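Local coordinates for type II secretion system protein L (PDB 6GHU) that forms part of the inner-membrane platform of the type II secretion system, linking the cytoplasmic energy-providing protein to the rest of the secretion machinery, at residues A[18-23]-A[36-41]; A[59-64]-A[73-78]; A[11-16]-A[50-55]. One frame throughout, in Å; residues are numbered along the deposited sequence.

Contact 1 (A[18-23]-A[36-41])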
# COMPACT_ATOMS: atom_id res chain seq x y z
N THR A 18 -10.56 10.90 -9.80
CA THR A 18 -9.63 11.58 -10.70
C THR A 18 -8.20 11.55 -10.19
O THR A 18 -7.30 11.98 -10.91
CB THR A 18 -10.05 13.04 -10.92
OG1 THR A 18 -9.83 13.80 -9.73
CG2 THR A 18 -11.52 13.12 -11.33
N VAL A 19 -7.96 11.04 -8.98
CA VAL A 19 -6.62 10.95 -8.42
C VAL A 19 -5.99 9.64 -8.86
O VAL A 19 -6.62 8.57 -8.78
CB VAL A 19 -6.65 11.06 -6.89
CG1 VAL A 19 -5.23 11.01 -6.32
CG2 VAL A 19 -7.34 12.35 -6.47
N SER A 20 -4.75 9.70 -9.33
CA SER A 20 -4.00 8.52 -9.70
C SER A 20 -2.80 8.40 -8.77
O SER A 20 -2.16 9.40 -8.44
CB SER A 20 -3.53 8.59 -11.17
OG SER A 20 -2.68 9.70 -11.40
N VAL A 21 -2.53 7.17 -8.33
CA VAL A 21 -1.37 6.86 -7.51
C VAL A 21 -0.29 6.32 -8.43
O VAL A 21 -0.37 5.18 -8.90
CB VAL A 21 -1.72 5.85 -6.41
CG1 VAL A 21 -0.50 5.58 -5.54
CG2 VAL A 21 -2.88 6.35 -5.57
N GLU A 22 0.74 7.14 -8.68
CA GLU A 22 1.82 6.73 -9.57
C GLU A 22 2.80 5.82 -8.84
O GLU A 22 3.33 4.87 -9.43
CB GLU A 22 2.54 7.95 -10.12
CG GLU A 22 1.64 8.95 -10.83
CD GLU A 22 0.94 8.35 -12.04
OE1 GLU A 22 -0.30 8.30 -12.04
OE2 GLU A 22 1.65 7.91 -12.97
N GLN A 23 3.05 6.11 -7.57
CA GLN A 23 4.00 5.35 -6.78
C GLN A 23 3.57 5.41 -5.32
O GLN A 23 2.97 6.39 -4.87
CB GLN A 23 5.42 5.91 -6.96
CG GLN A 23 6.50 5.22 -6.14
CD GLN A 23 6.62 5.77 -4.73
OE1 GLN A 23 5.99 6.77 -4.38
NE2 GLN A 23 7.43 5.12 -3.90
N GLN A 36 3.05 9.14 -4.28
CA GLN A 36 3.13 10.09 -5.38
C GLN A 36 1.81 10.05 -6.14
O GLN A 36 1.46 9.02 -6.72
CB GLN A 36 4.29 9.74 -6.32
CG GLN A 36 5.66 9.83 -5.68
CD GLN A 36 6.14 11.25 -5.53
OE1 GLN A 36 5.51 12.19 -6.02
NE2 GLN A 36 7.27 11.42 -4.85
N VAL A 37 1.08 11.17 -6.13
CA VAL A 37 -0.25 11.23 -6.72
C VAL A 37 -0.28 12.29 -7.81
O VAL A 37 0.52 13.23 -7.83
CB VAL A 37 -1.34 11.50 -5.66
CG1 VAL A 37 -1.36 10.41 -4.61
CG2 VAL A 37 -1.14 12.87 -5.00
N ARG A 38 -1.23 12.12 -8.72
CA ARG A 38 -1.57 13.14 -9.69
C ARG A 38 -3.08 13.35 -9.66
O ARG A 38 -3.84 12.43 -9.34
CB ARG A 38 -1.11 12.77 -11.11
CG ARG A 38 0.40 12.86 -11.30
CD ARG A 38 0.78 12.87 -12.77
NE ARG A 38 2.09 13.49 -12.99
CZ ARG A 38 3.25 12.84 -12.98
NH1 ARG A 38 3.30 11.53 -12.76
NH2 ARG A 38 4.38 13.50 -13.20
N ALA A 39 -3.50 14.57 -9.99
CA ALA A 39 -4.92 14.91 -10.03
C ALA A 39 -5.10 16.03 -11.04
O ALA A 39 -4.13 16.69 -11.42
CB ALA A 39 -5.42 15.33 -8.64
N PRO A 40 -6.33 16.26 -11.50
CA PRO A 40 -6.53 17.34 -12.48
C PRO A 40 -6.15 18.71 -11.94
O PRO A 40 -5.76 19.58 -12.73
CB PRO A 40 -8.02 17.26 -12.81
CG PRO A 40 -8.63 16.37 -11.78
CD PRO A 40 -7.55 15.46 -11.31
N GLY A 41 -6.24 18.94 -10.64
CA GLY A 41 -5.98 20.26 -10.10
C GLY A 41 -5.73 20.22 -8.61
O GLY A 41 -5.96 19.21 -7.95
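Strands 20-23 and 36-39 run antiparallel as neighbours, and S20 and R38 form a hydrogen-bonded pair. S20 N gives a nearly straight bond to R38 O at 2.9 Å, and R38 N answers to S20 O. V21 and V37 make the next, non-hydrogen-bonded pair. After it the register slips by one residue. E22 and Q23 both face Q36, a classic beta bulge. E22 N reaches Q36 O at 2.8 Å, while the bond from Q23 N to the same oxygen is weak. Q36 N returns to Q23 O.

E22 has helical backbone angles (psi -37°), unlike its strand neighbours, at the bulge. Its CG sits beside its own backbone N, and the chain bends at chi2. This brings E22 OE1 to S20 OG, which donates a 2.8 Å hydrogen bond to the anti lone pair. S20 OG takes the crowded position between N and the carbonyl carbon (chi1 61°). R38 is extended from CG to NE and crosses E22 at about a right angle. E22 CG lies at the edge of the guanidinium, 3.6 Å from R38 NH1. The carboxylate and guanidinium planes are 74° apart.

Q36 CG lies beside its own N; the chain bends at chi2, and its end leads away from strand 20-23. Q23 also bends at chi2, so that Q23 OE1 lies 3.3 Å from Q36 CG; its NE2 is bonded to D25. Q23, the second residue of the bulge, also pairs antiparallel with a strand of the second subunit. V19, V37 and A39 pack on the other face, toward helix 42-54.

The hydrogen bonds across the strands are all between backbone atoms. The polar face adds a carboxylate with one hydrogen bond from a serine and a long salt bridge to an arginine, so the charge attraction is probably modest.

Contact 2 (A[59-64]-A[73-78]); sequences VQLGSA and ARLVIG
L75 carries the apolar side of this hairpin. Its CB leaves strand 73-77 on the face shared with V59, L61 and I77. The first torsion is unusual (chi1 -93°), away from the staggered positions. L75 CG comes within 4.0 Å of L61 CD1. From there L75 CD2 touches two residues of the partner strand: it lies 3.6 Å from V59 CG2 and 3.7 Å from L61 CD1. L75 CD2 also lies 3.6 Å from Q60 O. The other methyl, CD1, turns to L52 on helix 42-54.

V59 meets L75 with CG2, which is anti to its backbone N, and crosses it obliquely. L61 CG is likewise anti to N (chi1 176°), and its CD1 also touches A73 CB. Further along, A73 CB meets A64 CB.

The backbones are joined by Q60 and V76, a hydrogen-bonded pair with both donors in the carbonyl planes. The bond from V76 N to Q60 O is almost straight (174°). G62 N adds a short bond of 2.7 Å to R74 O, nearly along the C=O axis. Beside G62, a water bridges S63 O and R74 N.

Strands 59-67 and 70-77 thus make an antiparallel beta hairpin. With its apolar face packed against the helices, it supplies two of the four strands of the ferredoxin-like fold of this periplasmic domain.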
# COMPACT_ATOMS: atom_id res chain seq x y z
N VAL A 59 -1.99 13.00 7.90
CA VAL A 59 -1.72 13.21 6.49
C VAL A 59 -0.95 14.52 6.33
O VAL A 59 -1.23 15.51 7.01
CB VAL A 59 -3.02 13.22 5.66
CG1 VAL A 59 -3.92 14.37 6.08
CG2 VAL A 59 -2.70 13.30 4.17
N GLN A 60 0.02 14.50 5.43
CA GLN A 60 0.74 15.70 5.03
C GLN A 60 0.79 15.71 3.51
O GLN A 60 1.12 14.70 2.89
CB GLN A 60 2.15 15.72 5.63
CG GLN A 60 2.16 15.79 7.16
CD GLN A 60 1.49 17.04 7.70
OE1 GLN A 60 0.54 16.96 8.49
NE2 GLN A 60 1.97 18.20 7.28
N LEU A 61 0.41 16.84 2.92
CA LEU A 61 0.41 17.00 1.48
C LEU A 61 1.61 17.86 1.09
O LEU A 61 1.70 19.02 1.50
CB LEU A 61 -0.89 17.62 0.98
CG LEU A 61 -0.96 17.93 -0.52
CD1 LEU A 61 -0.83 16.65 -1.32
CD2 LEU A 61 -2.26 18.65 -0.87
N GLY A 62 2.53 17.28 0.34
CA GLY A 62 3.70 17.99 -0.10
C GLY A 62 3.35 19.06 -1.12
O GLY A 62 2.21 19.22 -1.55
N SER A 63 4.38 19.80 -1.51
CA SER A 63 4.21 20.85 -2.50
C SER A 63 3.77 20.26 -3.82
O SER A 63 4.27 19.21 -4.25
CB SER A 63 5.52 21.62 -2.66
OG SER A 63 5.90 22.20 -1.42
N ALA A 64 2.83 20.93 -4.48
CA ALA A 64 2.26 20.46 -5.73
C ALA A 64 2.61 21.41 -6.87
O ALA A 64 2.77 22.62 -6.67
CB ALA A 64 0.74 20.33 -5.62
N ALA A 73 1.97 15.70 -6.56
CA ALA A 73 2.41 16.00 -5.21
C ALA A 73 2.74 14.68 -4.52
O ALA A 73 2.42 13.60 -5.02
CB ALA A 73 1.36 16.77 -4.43
N ARG A 74 3.38 14.79 -3.37
CA ARG A 74 3.70 13.66 -2.52
C ARG A 74 2.82 13.72 -1.28
O ARG A 74 2.76 14.75 -0.61
CB ARG A 74 5.18 13.66 -2.14
CG ARG A 74 5.66 12.43 -1.39
CD ARG A 74 7.18 12.39 -1.39
NE ARG A 74 7.71 11.28 -0.61
CZ ARG A 74 7.95 11.33 0.69
NH1 ARG A 74 7.69 12.43 1.39
NH2 ARG A 74 8.46 10.26 1.31
N LEU A 75 2.13 12.62 -0.99
CA LEU A 75 1.32 12.47 0.21
C LEU A 75 2.04 11.57 1.20
O LEU A 75 2.54 10.51 0.81
CB LEU A 75 -0.05 11.87 -0.10
CG LEU A 75 -1.26 12.77 -0.38
CD1 LEU A 75 -2.46 11.89 -0.70
CD2 LEU A 75 -1.56 13.66 0.80
N VAL A 76 2.09 11.98 2.46
CA VAL A 76 2.64 11.16 3.54
C VAL A 76 1.49 10.87 4.51
O VAL A 76 0.86 11.80 5.02
CB VAL A 76 3.80 11.86 4.26
CG1 VAL A 76 4.27 11.04 5.46
CG2 VAL A 76 4.95 12.10 3.30
N ILE A 77 1.24 9.59 4.75
CA ILE A 77 0.17 9.15 5.64
C ILE A 77 0.77 8.33 6.77
O ILE A 77 1.60 7.44 6.52
CB ILE A 77 -0.89 8.32 4.89
CG1 ILE A 77 -1.43 9.11 3.69
CG2 ILE A 77 -2.02 7.94 5.84
CD1 ILE A 77 -2.39 8.34 2.82
N GLY A 78 0.35 8.62 8.00
CA GLY A 78 0.85 7.92 9.17
C GLY A 78 1.93 8.71 9.88
O GLY A 78 2.30 9.79 9.43
O HOH W 1 5.14 17.10 -3.06

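Contact 3 (A[11-16]-A[50-55]); sequences TVIGGE and SRLSES
V12 has the most surface buried here, and it packs between the two helices. Its CG1 is anti to the backbone N (chi1 179°) and points at helix 42-54. That methyl meets two residues in succession, R51 and L52. V12 CG1 lies 3.6 Å from R51 CB and equally close to L52 CD2. The second methyl, V12 CG2, is beside the backbone N and turns to S55, 3.9 Å from S55 OG.

L52 approaches from the side of the sheet. Its CG is beside its own N (chi1 -68°), and the chain carries CD2 back toward V12, which it crosses obliquely. CD2 touches both CB and CG1 of V12. I13 joins at longer range, with its CG1 at 4.3 Å from L52 CD2. R51 offers its aliphatic base to V12 at about a right angle. Its chain then bends at chi2 (-57°).

No hydrogen bond links the two segments. S55 OG donates a 2.7 Å bond to L52 O of its own segment, from above the carbonyl plane, and it is also bonded to Q8 of helix 3-14. E16 sends its carboxylate to R47 in a salt bridge. The opposite charge of R51 stands near, with E16 OE1 4.9 Å from R51 NE, a distance at which any attraction is probably weak.

The contact joins the C-terminal parts of helices 3-14 and 42-54 on one face of the sheet. I13 also packs on L48. L52 also packs on V59, L75 and I77 of the sheet, so it ties the helix pair to strands 59-67 and 70-77.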
# COMPACT_ATOMS: atom_id res chain seq x y z
N THR A 11 -9.30 3.22 0.54
CA THR A 11 -10.73 3.46 0.41
C THR A 11 -11.01 4.95 0.21
O THR A 11 -11.83 5.32 -0.64
CB THR A 11 -11.45 2.94 1.65
OG1 THR A 11 -11.34 1.52 1.70
CG2 THR A 11 -12.92 3.33 1.62
N VAL A 12 -10.36 5.81 0.99
CA VAL A 12 -10.58 7.24 0.86
C VAL A 12 -10.11 7.72 -0.51
O VAL A 12 -10.81 8.47 -1.21
CB VAL A 12 -9.87 7.99 2.00
CG1 VAL A 12 -10.05 9.50 1.86
CG2 VAL A 12 -10.40 7.52 3.33
N ILE A 13 -8.90 7.31 -0.92
CA ILE A 13 -8.38 7.71 -2.22
C ILE A 13 -9.30 7.21 -3.32
O ILE A 13 -9.54 7.91 -4.32
CB ILE A 13 -6.94 7.20 -2.39
CG1 ILE A 13 -6.04 7.84 -1.34
CG2 ILE A 13 -6.42 7.51 -3.79
CD1 ILE A 13 -4.73 7.10 -1.09
N GLY A 14 -9.86 6.02 -3.14
CA GLY A 14 -10.80 5.47 -4.10
C GLY A 14 -12.05 6.30 -4.28
O GLY A 14 -12.70 6.23 -5.32
N GLY A 15 -12.42 7.09 -3.26
CA GLY A 15 -13.52 8.02 -3.39
C GLY A 15 -13.21 9.25 -4.21
O GLY A 15 -14.12 10.04 -4.49
N GLU A 16 -11.94 9.44 -4.60
CA GLU A 16 -11.54 10.52 -5.50
C GLU A 16 -11.08 9.91 -6.82
O GLU A 16 -9.88 9.71 -7.04
CB GLU A 16 -10.43 11.36 -4.87
CG GLU A 16 -10.89 12.22 -3.71
CD GLU A 16 -11.76 13.39 -4.14
OE1 GLU A 16 -12.46 13.96 -3.27
OE2 GLU A 16 -11.74 13.75 -5.34
N SER A 50 -8.07 16.57 2.89
CA SER A 50 -9.13 16.80 3.87
C SER A 50 -9.89 15.51 4.17
O SER A 50 -10.22 15.24 5.33
CB SER A 50 -10.09 17.88 3.35
OG SER A 50 -11.03 18.23 4.34
N ARG A 51 -10.18 14.71 3.14
CA ARG A 51 -10.91 13.46 3.35
C ARG A 51 -10.08 12.46 4.14
O ARG A 51 -10.62 11.74 5.00
CB ARG A 51 -11.31 12.86 2.00
CG ARG A 51 -12.30 13.69 1.20
CD ARG A 51 -13.57 13.95 1.97
NE ARG A 51 -14.62 14.52 1.13
CZ ARG A 51 -14.79 15.82 0.89
NH1 ARG A 51 -13.97 16.72 1.43
NH2 ARG A 51 -15.78 16.23 0.12
N LEU A 52 -8.78 12.36 3.85
CA LEU A 52 -7.93 11.45 4.61
C LEU A 52 -7.86 11.86 6.07
O LEU A 52 -7.94 11.01 6.97
CB LEU A 52 -6.53 11.43 4.00
CG LEU A 52 -6.43 10.79 2.61
CD1 LEU A 52 -5.12 11.16 1.97
CD2 LEU A 52 -6.59 9.28 2.72
N SER A 53 -7.71 13.16 6.32
CA SER A 53 -7.68 13.65 7.69
C SER A 53 -9.02 13.44 8.39
O SER A 53 -9.06 13.00 9.54
CB SER A 53 -7.30 15.14 7.69
OG SER A 53 -7.39 15.69 8.99
N GLU A 54 -10.12 13.73 7.69
CA GLU A 54 -11.46 13.51 8.23
C GLU A 54 -11.66 12.05 8.62
O GLU A 54 -12.37 11.75 9.59
CB GLU A 54 -12.50 13.94 7.19
CG GLU A 54 -13.86 13.26 7.30
CD GLU A 54 -14.77 13.60 6.14
OE1 GLU A 54 -15.25 12.66 5.47
OE2 GLU A 54 -14.99 14.81 5.89
N SER A 55 -11.07 11.13 7.87
CA SER A 55 -11.24 9.71 8.19
C SER A 55 -10.42 9.29 9.40
O SER A 55 -10.52 8.13 9.81
CB SER A 55 -10.84 8.85 6.99
OG SER A 55 -9.43 8.80 6.86

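In the fold
Contacts 1 and 2 are antiparallel hairpin pairings in one sheet, and V37 N probably bonds to A73 O where their inner strands, 32-39 and 70-77, run side by side. Contact 1 is a surface contact at the edge that meets the second subunit, with polar and charged side chains on its outer face. Contact 2 is partly buried and depends more on apolar side chains. Contact 3, also partly buried, joins the two helices over the sheet without any hydrogen bond across it. It touches contact 1 through I13 and V21, and contact 2 through a leucine of helix 42-54 that packs on the sheet face. Contact 1 is nested inside the loop that contact 3 closes; contact 2 follows both.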